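Local coordinates for gigastasin (Haementeria ghilianii, PDB 5UBM), which probably inhibits host serine proteases, as other leech inhibitors of the antistasin family do, at residues E27-K35 with R61-C69; V49-E57 with N101-W111. All coordinates share one frame; numbering follows the deposited sequence.

Contact 1. Residues E27-K35 with R61-C69; sequences EDCGSWDLK and RDKYGCRKC
Asp33 and Leu34 of the type I turn Ser31-Leu34 lie against the Asp62-Gly65 turn and strand 67-68 of the disulfide-rich antistasin-like region. The Asp33 side chain begins beside Asp62: its CB lies 3.8 Å from Asp62 OD2. Its CG passes the aliphatic start of Lys68, OD1 faces Lys68 CA, and OD2 ends 3.5 Å from Lys68 CG. With CG anti to its own carbonyl carbon (chi1 -60°), the carboxylate is carried across the start of the Lys68 chain at a slant, yet Lys68 extends onward and its NZ is 5.7 Å from Asp33 OD2, too far for a salt bridge. The two aspartates slide past one another in opposite directions, carboxylate planes 56° apart, their OD2 atoms 3.9 Å apart; this crowding of like charge would probably raise the proton affinity of one of them. Asp33 N donates to Ser31 OG, an ST turn, while Asp62 OD1 takes Cys66 N on its syn side at 2.6 Å, tying its carboxylate to the residue just after the turn. Leu34 supplies the apolar part: CD2 sits over one face of the Tyr64 ring, and CD1 reaches to 4.2 Å from Cys66 SG, the sulfur bonded to Cys45.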
ATOM      1  N   GLU C  27      24.383  21.605   7.608  1.00 70.69           N
ATOM      2  CA  GLU C  27      24.676  20.411   8.398  1.00 71.09           C
ATOM      3  C   GLU C  27      25.707  20.673   9.494  1.00 75.62           C
ATOM      4  O   GLU C  27      25.703  20.007  10.528  1.00 76.04           O
ATOM      5  CB  GLU C  27      25.155  19.284   7.487  1.00 68.75           C
ATOM      6  N   ASP C  28      26.585  21.646   9.266  1.00 79.55           N
ATOM      7  CA  ASP C  28      27.670  21.931  10.199  1.00 85.42           C
ATOM      8  C   ASP C  28      27.196  22.642  11.464  1.00 84.87           C
ATOM      9  O   ASP C  28      27.801  22.492  12.527  1.00 87.23           O
ATOM     10  CB  ASP C  28      28.748  22.771   9.510  1.00 93.14           C
ATOM     11  CG  ASP C  28      29.507  21.990   8.457  1.00 98.94           C
ATOM     12  OD1 ASP C  28      30.023  20.900   8.782  1.00102.01           O
ATOM     13  OD2 ASP C  28      29.582  22.459   7.304  1.00100.63           O
ATOM     14  N   CYS C  29      26.118  23.412  11.348  1.00 81.75           N
ATOM     15  CA  CYS C  29      25.591  24.174  12.479  1.00 79.70           C
ATOM     16  C   CYS C  29      25.011  23.239  13.537  1.00 81.29           C
ATOM     17  O   CYS C  29      24.978  23.570  14.724  1.00 86.24           O
ATOM     18  CB  CYS C  29      24.529  25.167  12.007  1.00 75.47           C
ATOM     19  SG  CYS C  29      24.937  25.999  10.454  1.00133.07           S
ATOM     20  N   GLY C  30      24.548  22.072  13.097  1.00 77.63           N
ATOM     21  CA  GLY C  30      24.105  21.024  13.998  1.00 74.32           C
ATOM     22  C   GLY C  30      22.776  21.286  14.673  1.00 74.66           C
ATOM     23  O   GLY C  30      22.401  20.582  15.609  1.00 78.32           O
ATOM     24  N   SER C  31      22.057  22.299  14.203  1.00 71.26           N
ATOM     25  CA  SER C  31      20.766  22.641  14.784  1.00 68.18           C
ATOM     26  C   SER C  31      19.916  23.402  13.781  1.00 67.32           C
ATOM     27  O   SER C  31      20.432  24.230  13.032  1.00 70.92           O
ATOM     28  CB  SER C  31      20.949  23.469  16.054  1.00 72.40           C
ATOM     29  OG  SER C  31      19.696  23.841  16.602  1.00 74.50           O
ATOM     30  N   TRP C  32      18.615  23.123  13.768  1.00 63.57           N
ATOM     31  CA  TRP C  32      17.709  23.810  12.852  1.00 61.94           C
ATOM     32  C   TRP C  32      17.335  25.191  13.381  1.00 63.36           C
ATOM     33  O   TRP C  32      16.648  25.958  12.707  1.00 62.88           O
ATOM     34  CB  TRP C  32      16.449  22.977  12.604  1.00 58.21           C
ATOM     35  CG  TRP C  32      16.716  21.724  11.831  1.00 59.32           C
ATOM     36  CD1 TRP C  32      16.637  20.441  12.293  1.00 58.57           C
ATOM     37  CD2 TRP C  32      17.131  21.634  10.464  1.00 55.07           C
ATOM     38  NE1 TRP C  32      16.972  19.559  11.295  1.00 56.59           N
ATOM     39  CE2 TRP C  32      17.278  20.265  10.162  1.00 57.98           C
ATOM     40  CE3 TRP C  32      17.390  22.575   9.465  1.00 55.88           C
ATOM     41  CZ2 TRP C  32      17.670  19.815   8.900  1.00 55.68           C
ATOM     42  CZ3 TRP C  32      17.780  22.128   8.215  1.00 55.09           C
ATOM     43  CH2 TRP C  32      17.913  20.760   7.942  1.00 53.70           C
ATOM     44  N   ASP C  33      17.797  25.503  14.587  1.00 66.98           N
ATOM     45  CA  ASP C  33      17.621  26.833  15.156  1.00 71.70           C
ATOM     46  C   ASP C  33      18.678  27.798  14.624  1.00 72.52           C
ATOM     47  O   ASP C  33      18.715  28.959  15.019  1.00 73.33           O
ATOM     48  CB  ASP C  33      17.685  26.778  16.681  1.00 76.76           C
ATOM     49  CG  ASP C  33      16.610  25.894  17.275  1.00 78.66           C
ATOM     50  OD1 ASP C  33      15.479  25.897  16.742  1.00 77.85           O
ATOM     51  OD2 ASP C  33      16.898  25.198  18.272  1.00 79.62           O
ATOM     52  N   LEU C  34      19.536  27.305  13.732  1.00 73.86           N
ATOM     53  CA  LEU C  34      20.639  28.093  13.192  1.00 77.80           C
ATOM     54  C   LEU C  34      20.606  28.149  11.662  1.00 80.10           C
ATOM     55  O   LEU C  34      19.977  27.312  11.015  1.00 78.48           O
ATOM     56  CB  LEU C  34      21.984  27.523  13.666  1.00 80.04           C
ATOM     57  CG  LEU C  34      22.466  27.822  15.092  1.00 83.81           C
ATOM     58  CD1 LEU C  34      21.666  27.068  16.141  1.00 83.89           C
ATOM     59  CD2 LEU C  34      23.945  27.502  15.235  1.00 86.60           C
ATOM     60  N   LYS C  35      21.290  29.138  11.090  1.00 84.86           N
ATOM     61  CA  LYS C  35      21.353  29.301   9.639  1.00 85.98           C
ATOM     62  C   LYS C  35      22.698  29.883   9.217  1.00 91.75           C
ATOM     63  O   LYS C  35      23.187  30.825   9.833  1.00 95.43           O
ATOM     64  CB  LYS C  35      20.217  30.187   9.154  1.00 84.78           C
ATOM     65  N   ARG C  61      16.084  28.647  24.986  1.00 88.32           N
ATOM     66  CA  ARG C  61      17.253  28.940  24.162  1.00 92.84           C
ATOM     67  C   ARG C  61      18.336  27.878  24.321  1.00 93.37           C
ATOM     68  O   ARG C  61      18.480  27.274  25.383  1.00 94.19           O
ATOM     69  CB  ARG C  61      17.805  30.330  24.491  1.00100.94           C
ATOM     70  CG  ARG C  61      16.927  31.449  23.953  1.00102.56           C
ATOM     71  CD  ARG C  61      17.328  32.826  24.444  1.00108.59           C
ATOM     72  NE  ARG C  61      16.261  33.788  24.177  1.00109.85           N
ATOM     73  CZ  ARG C  61      16.060  34.377  23.001  1.00110.90           C
ATOM     74  NH1 ARG C  61      16.861  34.113  21.978  1.00111.50           N
ATOM     75  NH2 ARG C  61      15.058  35.233  22.850  1.00111.26           N
ATOM     76  N   ASP C  62      19.093  27.654  23.254  1.00 94.49           N
ATOM     77  CA  ASP C  62      20.085  26.583  23.226  1.00 95.30           C
ATOM     78  C   ASP C  62      21.433  26.996  23.809  1.00 98.62           C
ATOM     79  O   ASP C  62      21.557  28.046  24.437  1.00101.10           O
ATOM     80  CB  ASP C  62      20.273  26.081  21.793  1.00 94.31           C
ATOM     81  CG  ASP C  62      20.379  27.212  20.789  1.00 97.16           C
ATOM     82  OD1 ASP C  62      20.745  28.337  21.193  1.00100.42           O
ATOM     83  OD2 ASP C  62      20.091  26.974  19.594  1.00 95.61           O
ATOM     84  N   LYS C  63      22.437  26.152  23.584  1.00 98.81           N
ATOM     85  CA  LYS C  63      23.791  26.360  24.095  1.00102.11           C
ATOM     86  C   LYS C  63      24.376  27.694  23.647  1.00103.58           C
ATOM     87  O   LYS C  63      25.234  28.267  24.320  1.00107.61           O
ATOM     88  CB  LYS C  63      24.706  25.221  23.637  1.00102.96           C
ATOM     89  CG  LYS C  63      24.141  23.829  23.866  1.00 98.99           C
ATOM     90  CD  LYS C  63      24.574  22.874  22.763  1.00 97.48           C
ATOM     91  CE  LYS C  63      26.085  22.776  22.674  1.00103.50           C
ATOM     92  NZ  LYS C  63      26.681  22.248  23.931  1.00108.08           N
ATOM     93  N   TYR C  64      23.908  28.176  22.502  1.00100.92           N
ATOM     94  CA  TYR C  64      24.392  29.422  21.924  1.00103.53           C
ATOM     95  C   TYR C  64      23.460  30.576  22.286  1.00101.07           C
ATOM     96  O   TYR C  64      23.742  31.735  21.985  1.00104.59           O
ATOM     97  CB  TYR C  64      24.516  29.291  20.404  1.00101.81           C
ATOM     98  CG  TYR C  64      25.100  27.971  19.941  1.00101.40           C
ATOM     99  CD1 TYR C  64      26.470  27.815  19.766  1.00106.01           C
ATOM    100  CD2 TYR C  64      24.279  26.880  19.676  1.00 94.27           C
ATOM    101  CE1 TYR C  64      27.004  26.610  19.344  1.00104.45           C
ATOM    102  CE2 TYR C  64      24.804  25.674  19.256  1.00 93.80           C
ATOM    103  CZ  TYR C  64      26.167  25.544  19.091  1.00 98.92           C
ATOM    104  OH  TYR C  64      26.691  24.345  18.670  1.00100.32           O
ATOM    105  N   GLY C  65      22.345  30.248  22.930  1.00 98.80           N
ATOM    106  CA  GLY C  65      21.391  31.251  23.363  1.00 98.88           C
ATOM    107  C   GLY C  65      20.445  31.694  22.265  1.00 98.26           C
ATOM    108  O   GLY C  65      19.844  32.765  22.351  1.00 99.75           O
ATOM    109  N   CYS C  66      20.314  30.873  21.228  1.00 95.82           N
ATOM    110  CA  CYS C  66      19.401  31.172  20.132  1.00 95.34           C
ATOM    111  C   CYS C  66      17.981  30.794  20.521  1.00 91.81           C
ATOM    112  O   CYS C  66      17.765  29.789  21.195  1.00 86.93           O
ATOM    113  CB  CYS C  66      19.809  30.426  18.861  1.00 95.81           C
ATOM    114  SG  CYS C  66      21.550  30.582  18.425  1.00159.83           S
ATOM    115  N   ARG C  67      17.014  31.595  20.088  1.00 94.97           N
ATOM    116  CA  ARG C  67      15.618  31.344  20.425  1.00 94.25           C
ATOM    117  C   ARG C  67      15.078  30.096  19.728  1.00 89.29           C
ATOM    118  O   ARG C  67      15.082  30.005  18.498  1.00 87.26           O
ATOM    119  CB  ARG C  67      14.752  32.550  20.060  1.00 98.23           C
ATOM    120  CG  ARG C  67      13.351  32.486  20.642  1.00 99.00           C
ATOM    121  CD  ARG C  67      12.422  33.489  19.983  1.00101.68           C
ATOM    122  NE  ARG C  67      12.128  33.124  18.601  1.00100.59           N
ATOM    123  CZ  ARG C  67      11.248  33.758  17.832  1.00102.95           C
ATOM    124  NH1 ARG C  67      10.571  34.792  18.311  1.00107.05           N
ATOM    125  NH2 ARG C  67      11.045  33.357  16.584  1.00101.33           N
ATOM    126  N   LYS C  68      14.619  29.136  20.524  1.00 86.26           N
ATOM    127  CA  LYS C  68      13.946  27.958  19.990  1.00 80.81           C
ATOM    128  C   LYS C  68      12.474  28.262  19.755  1.00 80.24           C
ATOM    129  O   LYS C  68      11.960  29.284  20.213  1.00 83.19           O
ATOM    130  CB  LYS C  68      14.084  26.770  20.944  1.00 77.63           C
ATOM    131  CG  LYS C  68      15.509  26.359  21.242  1.00 80.79           C
ATOM    132  CD  LYS C  68      15.542  25.245  22.277  1.00 81.36           C
ATOM    133  CE  LYS C  68      16.969  24.887  22.657  1.00 85.70           C
ATOM    134  NZ  LYS C  68      17.029  23.917  23.784  1.00 86.13           N
ATOM    135  N   CYS C  69      11.791  27.377  19.037  1.00 76.85           N
ATOM    136  CA  CYS C  69      10.344  27.480  18.920  1.00 73.34           C
ATOM    137  C   CYS C  69       9.707  26.485  19.883  1.00 68.22           C
ATOM    138  O   CYS C  69       8.956  25.591  19.485  1.00 65.40           O
ATOM    139  CB  CYS C  69       9.889  27.245  17.481  1.00 69.77           C
ATOM    140  SG  CYS C  69       9.995  28.739  16.459  1.00 77.94           S
TER

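Contact 2. Residues V49-E57 with N101-W111; sequences VCGRGCPKE and NTKETACVNIW
Arg52-Gly53 runs beside Ile110-Trp111 in the same direction, the CA atoms of Arg52 and Ile110 4.9 Å apart, and Trp111 N donates to Arg52 O at 2.8 Å. A loop of the antistasin-like region meets the irregular loop that follows strand 99-100; both carry disulfide cysteines, and a type I turn from Thr105 to Val108 shapes the second. Arg52 fills that loop. Its chain starts beside the backbone N, then bends at chi3 (63°), which brings the guanidinium among backbone carbonyls. NH1 donates almost straight to Ala106 O (2.8 Å, 170°), which lies in the guanidinium plane; NH2 reaches Asn109 O at 2.9 Å from above the carbonyl plane, away from its lone pairs. The same two nitrogens also bond to Gly123 O and Thr89 OG1, and this buried setting rich in oxygen probably favours the charged arginine. Asn101 ND2 lies 3.3 Å above one guanidinium face, and Ile110, whose side chain crosses the arginine at about a right angle, covers the other with CB and CD1. Further along, Trp111 lies flat against the Cys54-Pro55 peptide, with Pro55 N over the ring centre and Asn109 C across the opposite face. With an alanine in place of Trp111, the Pro55 ring would probably lose its aromatic partner and a gap is likely to open between the two loops. Gly53, at positive phi, has Trp111 O where a side chain would begin, so a CB there would collide with it. Beneath Pro55 the fit is close: CB is 3.3 Å from Trp111 NE1, and CD stands 3.6 Å from the centroid of the six-membered ring, 7° off its normal, a CH-pi contact.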
ATOM      1  N   VAL C  49       9.946  32.419  12.424  1.00 88.77           N
ATOM      2  CA  VAL C  49       8.635  32.669  12.996  1.00 84.04           C
ATOM      3  C   VAL C  49       8.105  31.371  13.575  1.00 78.99           C
ATOM      4  O   VAL C  49       8.123  30.338  12.908  1.00 82.90           O
ATOM      5  CB  VAL C  49       7.652  33.211  11.954  1.00 85.07           C
ATOM      6  CG1 VAL C  49       6.475  33.881  12.646  1.00 83.70           C
ATOM      7  CG2 VAL C  49       8.356  34.187  11.029  1.00 91.66           C
ATOM      8  N   CYS C  50       7.651  31.415  14.821  1.00 72.19           N
ATOM      9  CA  CYS C  50       7.125  30.217  15.459  1.00 66.86           C
ATOM     10  C   CYS C  50       5.652  30.039  15.121  1.00 64.80           C
ATOM     11  O   CYS C  50       4.895  31.010  15.089  1.00 66.59           O
ATOM     12  CB  CYS C  50       7.334  30.277  16.972  1.00 64.94           C
ATOM     13  SG  CYS C  50       9.079  30.260  17.455  1.00 85.90           S
ATOM     14  N   GLY C  51       5.263  28.793  14.863  1.00 63.10           N
ATOM     15  CA  GLY C  51       3.909  28.463  14.455  1.00 64.20           C
ATOM     16  C   GLY C  51       2.843  29.037  15.364  1.00 65.69           C
ATOM     17  O   GLY C  51       1.901  29.683  14.903  1.00 58.13           O
ATOM     18  N   ARG C  52       2.993  28.806  16.663  1.00 64.08           N
ATOM     19  CA  ARG C  52       2.043  29.338  17.631  1.00 64.63           C
ATOM     20  C   ARG C  52       2.744  30.241  18.642  1.00 66.35           C
ATOM     21  O   ARG C  52       2.096  30.963  19.399  1.00 67.85           O
ATOM     22  CB  ARG C  52       1.304  28.196  18.334  1.00 61.50           C
ATOM     23  CG  ARG C  52       0.377  27.422  17.399  1.00 61.11           C
ATOM     24  CD  ARG C  52      -0.410  26.336  18.123  1.00 58.72           C
ATOM     25  NE  ARG C  52      -1.317  26.878  19.129  1.00 58.35           N
ATOM     26  CZ  ARG C  52      -2.552  27.293  18.874  1.00 58.12           C
ATOM     27  NH1 ARG C  52      -3.032  27.236  17.640  1.00 57.60           N
ATOM     28  NH2 ARG C  52      -3.309  27.764  19.854  1.00 60.85           N
ATOM     29  N   GLY C  53       4.072  30.198  18.639  1.00 67.03           N
ATOM     30  CA  GLY C  53       4.871  31.069  19.481  1.00 67.39           C
ATOM     31  C   GLY C  53       4.753  30.792  20.967  1.00 65.40           C
ATOM     32  O   GLY C  53       4.115  29.826  21.384  1.00 61.78           O
ATOM     33  N   CYS C  54       5.382  31.648  21.764  1.00 68.41           N
ATOM     34  CA  CYS C  54       5.340  31.537  23.216  1.00 69.09           C
ATOM     35  C   CYS C  54       4.869  32.844  23.839  1.00 74.37           C
ATOM     36  O   CYS C  54       5.062  33.914  23.262  1.00 79.84           O
ATOM     37  CB  CYS C  54       6.715  31.164  23.771  1.00 69.21           C
ATOM     38  SG  CYS C  54       7.261  29.502  23.353  1.00 78.37           S
ATOM     39  N   PRO C  55       4.243  32.762  25.022  1.00 73.49           N
ATOM     40  CA  PRO C  55       3.802  33.975  25.718  1.00 78.03           C
ATOM     41  C   PRO C  55       4.976  34.774  26.284  1.00 82.73           C
ATOM     42  O   PRO C  55       6.020  34.189  26.566  1.00 80.85           O
ATOM     43  CB  PRO C  55       2.919  33.429  26.844  1.00 76.39           C
ATOM     44  CG  PRO C  55       3.443  32.058  27.094  1.00 73.44           C
ATOM     45  CD  PRO C  55       3.871  31.537  25.752  1.00 69.69           C
ATOM     46  N   LYS C  56       4.795  36.085  26.433  1.00 89.74           N
ATOM     47  CA  LYS C  56       5.784  36.968  27.060  1.00 95.63           C
ATOM     48  C   LYS C  56       7.209  36.702  26.577  1.00 97.10           C
ATOM     49  O   LYS C  56       7.472  36.665  25.376  1.00 97.71           O
ATOM     50  CB  LYS C  56       5.713  36.835  28.575  1.00 95.07           C
ATOM     51  N   GLU C  57       8.117  36.509  27.526  1.00 97.96           N
ATOM     52  CA  GLU C  57       9.482  36.113  27.212  1.00 98.33           C
ATOM     53  C   GLU C  57       9.734  34.689  27.705  1.00 96.71           C
ATOM     54  O   GLU C  57      10.687  34.436  28.443  1.00 99.67           O
ATOM     55  CB  GLU C  57      10.478  37.082  27.831  1.00103.88           C
ATOM     56  N   ASN C 101      -6.608  21.090  18.248  1.00 44.32           N
ATOM     57  CA  ASN C 101      -7.580  22.143  18.495  1.00 48.37           C
ATOM     58  C   ASN C 101      -8.875  21.865  17.748  1.00 52.18           C
ATOM     59  O   ASN C 101      -8.872  21.177  16.727  1.00 44.03           O
ATOM     60  CB  ASN C 101      -7.026  23.505  18.066  1.00 51.31           C
ATOM     61  CG  ASN C 101      -6.144  24.142  19.121  1.00 50.88           C
ATOM     62  OD1 ASN C 101      -6.499  24.192  20.296  1.00 55.52           O
ATOM     63  ND2 ASN C 101      -4.986  24.633  18.703  1.00 47.31           N
ATOM     64  N   THR C 102      -9.983  22.392  18.258  1.00 52.78           N
ATOM     65  CA  THR C 102     -11.195  22.477  17.455  1.00 54.59           C
ATOM     66  C   THR C 102     -11.152  23.809  16.724  1.00 59.69           C
ATOM     67  O   THR C 102     -10.277  24.635  16.987  1.00 60.22           O
ATOM     68  CB  THR C 102     -12.483  22.376  18.299  1.00 57.36           C
ATOM     69  OG1 THR C 102     -12.467  23.371  19.329  1.00 59.44           O
ATOM     70  CG2 THR C 102     -12.601  21.003  18.933  1.00 55.71           C
ATOM     71  N   LYS C 103     -12.100  24.026  15.819  1.00 59.07           N
ATOM     72  CA  LYS C 103     -12.199  25.288  15.096  1.00 64.58           C
ATOM     73  C   LYS C 103     -12.302  26.480  16.058  1.00 68.44           C
ATOM     74  O   LYS C 103     -12.019  27.621  15.688  1.00 68.86           O
ATOM     75  CB  LYS C 103     -13.407  25.253  14.159  1.00 68.20           C
ATOM     76  CG  LYS C 103     -13.549  26.454  13.244  1.00 76.37           C
ATOM     77  CD  LYS C 103     -14.747  26.300  12.317  1.00 79.07           C
ATOM     78  CE  LYS C 103     -14.887  27.491  11.383  1.00 86.13           C
ATOM     79  NZ  LYS C 103     -16.051  27.337  10.464  1.00 93.22           N
ATOM     80  N   GLU C 104     -12.684  26.194  17.302  1.00 71.74           N
ATOM     81  CA  GLU C 104     -12.962  27.224  18.298  1.00 80.01           C
ATOM     82  C   GLU C 104     -11.723  27.587  19.117  1.00 71.97           C
ATOM     83  O   GLU C 104     -11.557  28.736  19.527  1.00 71.32           O
ATOM     84  CB  GLU C 104     -14.077  26.757  19.240  1.00 92.48           C
ATOM     85  CG  GLU C 104     -15.122  25.834  18.607  1.00104.85           C
ATOM     86  CD  GLU C 104     -15.705  26.356  17.301  1.00116.83           C
ATOM     87  OE1 GLU C 104     -15.927  27.582  17.177  1.00122.56           O
ATOM     88  OE2 GLU C 104     -15.948  25.528  16.395  1.00119.09           O
ATOM     89  N   THR C 105     -10.867  26.602  19.373  1.00 64.49           N
ATOM     90  CA  THR C 105      -9.669  26.827  20.176  1.00 62.06           C
ATOM     91  C   THR C 105      -8.445  26.974  19.282  1.00 60.06           C
ATOM     92  O   THR C 105      -7.307  26.977  19.759  1.00 59.01           O
ATOM     93  CB  THR C 105      -9.435  25.684  21.194  1.00 59.50           C
ATOM     94  OG1 THR C 105      -9.097  24.471  20.505  1.00 54.95           O
ATOM     95  CG2 THR C 105     -10.685  25.467  22.031  1.00 60.83           C
ATOM     96  N   ALA C 106      -8.696  27.108  17.984  1.00 59.39           N
ATOM     97  CA  ALA C 106      -7.641  27.248  16.990  1.00 59.15           C
ATOM     98  C   ALA C 106      -6.766  28.461  17.272  1.00 60.25           C
ATOM     99  O   ALA C 106      -5.549  28.417  17.093  1.00 59.42           O
ATOM    100  CB  ALA C 106      -8.241  27.346  15.600  1.00 63.44           C
ATOM    101  N   CYS C 107      -7.398  29.541  17.719  1.00 59.75           N
ATOM    102  CA  CYS C 107      -6.693  30.780  18.022  1.00 66.58           C
ATOM    103  C   CYS C 107      -6.645  31.045  19.526  1.00 66.57           C
ATOM    104  O   CYS C 107      -6.374  32.164  19.963  1.00 69.04           O
ATOM    105  CB  CYS C 107      -7.352  31.955  17.294  1.00 67.73           C
ATOM    106  SG  CYS C 107      -7.110  31.931  15.501  1.00104.04           S
ATOM    107  N   VAL C 108      -6.908  30.011  20.315  1.00 46.59           N
ATOM    108  CA  VAL C 108      -6.783  30.110  21.762  1.00 50.59           C
ATOM    109  C   VAL C 108      -5.386  29.669  22.190  1.00 55.08           C
ATOM    110  O   VAL C 108      -4.926  28.593  21.802  1.00 57.42           O
ATOM    111  CB  VAL C 108      -7.841  29.260  22.480  1.00 48.55           C
ATOM    112  CG1 VAL C 108      -7.556  29.204  23.969  1.00 46.91           C
ATOM    113  CG2 VAL C 108      -9.222  29.817  22.212  1.00 44.14           C
ATOM    114  N   ASN C 109      -4.725  30.513  22.981  1.00 57.99           N
ATOM    115  CA  ASN C 109      -3.340  30.301  23.396  1.00 59.66           C
ATOM    116  C   ASN C 109      -2.406  30.275  22.196  1.00 58.27           C
ATOM    117  O   ASN C 109      -1.855  29.236  21.838  1.00 54.16           O
ATOM    118  CB  ASN C 109      -3.199  29.013  24.211  1.00 62.37           C
ATOM    119  CG  ASN C 109      -3.846  29.117  25.577  1.00 64.05           C
ATOM    120  OD1 ASN C 109      -3.623  30.079  26.310  1.00 67.08           O
ATOM    121  ND2 ASN C 109      -4.664  28.130  25.922  1.00 61.99           N
ATOM    122  N   ILE C 110      -2.244  31.436  21.575  1.00 62.18           N
ATOM    123  CA  ILE C 110      -1.340  31.597  20.447  1.00 63.69           C
ATOM    124  C   ILE C 110      -0.756  33.005  20.517  1.00 64.90           C
ATOM    125  O   ILE C 110      -1.391  33.917  21.046  1.00 67.83           O
ATOM    126  CB  ILE C 110      -2.056  31.350  19.093  1.00 54.45           C
ATOM    127  CG1 ILE C 110      -1.041  31.084  17.981  1.00 52.24           C
ATOM    128  CG2 ILE C 110      -2.992  32.506  18.742  1.00 53.67           C
ATOM    129  CD1 ILE C 110      -1.666  30.702  16.656  1.00 50.58           C
ATOM    130  N   TRP C 111       0.463  33.180  20.019  1.00 64.90           N
ATOM    131  CA  TRP C 111       1.152  34.457  20.168  1.00 66.86           C
ATOM    132  C   TRP C 111       1.793  34.911  18.862  1.00 67.78           C
ATOM    133  O   TRP C 111       2.941  34.573  18.562  1.00 67.86           O
ATOM    134  CB  TRP C 111       2.191  34.353  21.286  1.00 67.40           C
ATOM    135  CG  TRP C 111       1.558  33.963  22.590  1.00 69.55           C
ATOM    136  CD1 TRP C 111       1.095  34.802  23.557  1.00 70.87           C
ATOM    137  CD2 TRP C 111       1.282  32.631  23.051  1.00 70.16           C
ATOM    138  NE1 TRP C 111       0.563  34.080  24.599  1.00 69.07           N
ATOM    139  CE2 TRP C 111       0.664  32.746  24.312  1.00 68.27           C
ATOM    140  CE3 TRP C 111       1.505  31.356  22.523  1.00 69.75           C
ATOM    141  CZ2 TRP C 111       0.268  31.636  25.054  1.00 67.31           C
ATOM    142  CZ3 TRP C 111       1.109  30.255  23.260  1.00 69.43           C
ATOM    143  CH2 TRP C 111       0.498  30.403  24.512  1.00 68.27           C
TER

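In the fold
From the N terminus the chain passes through 27-35, then 49-57, before 61-69 comes back onto 27-35 and closes contact 1; it continues to 101-111, which returns to 49-57 and closes contact 2. The segments alternate, so the two loops cross instead of nesting. Contact 1 ties the N-terminal disulfide-bonded region to the antistasin-like region, and contact 2 ties that region to the loop beyond strand 99-100, just before the C-terminal hairpin 117-126. Their centres are 22 Å apart on opposite sides of the chain's centre, but the Cys50-Cys69 disulfide joins 49-57 directly to 61-69, with Arg67 NH2 packed beside the same sulfur of Cys50.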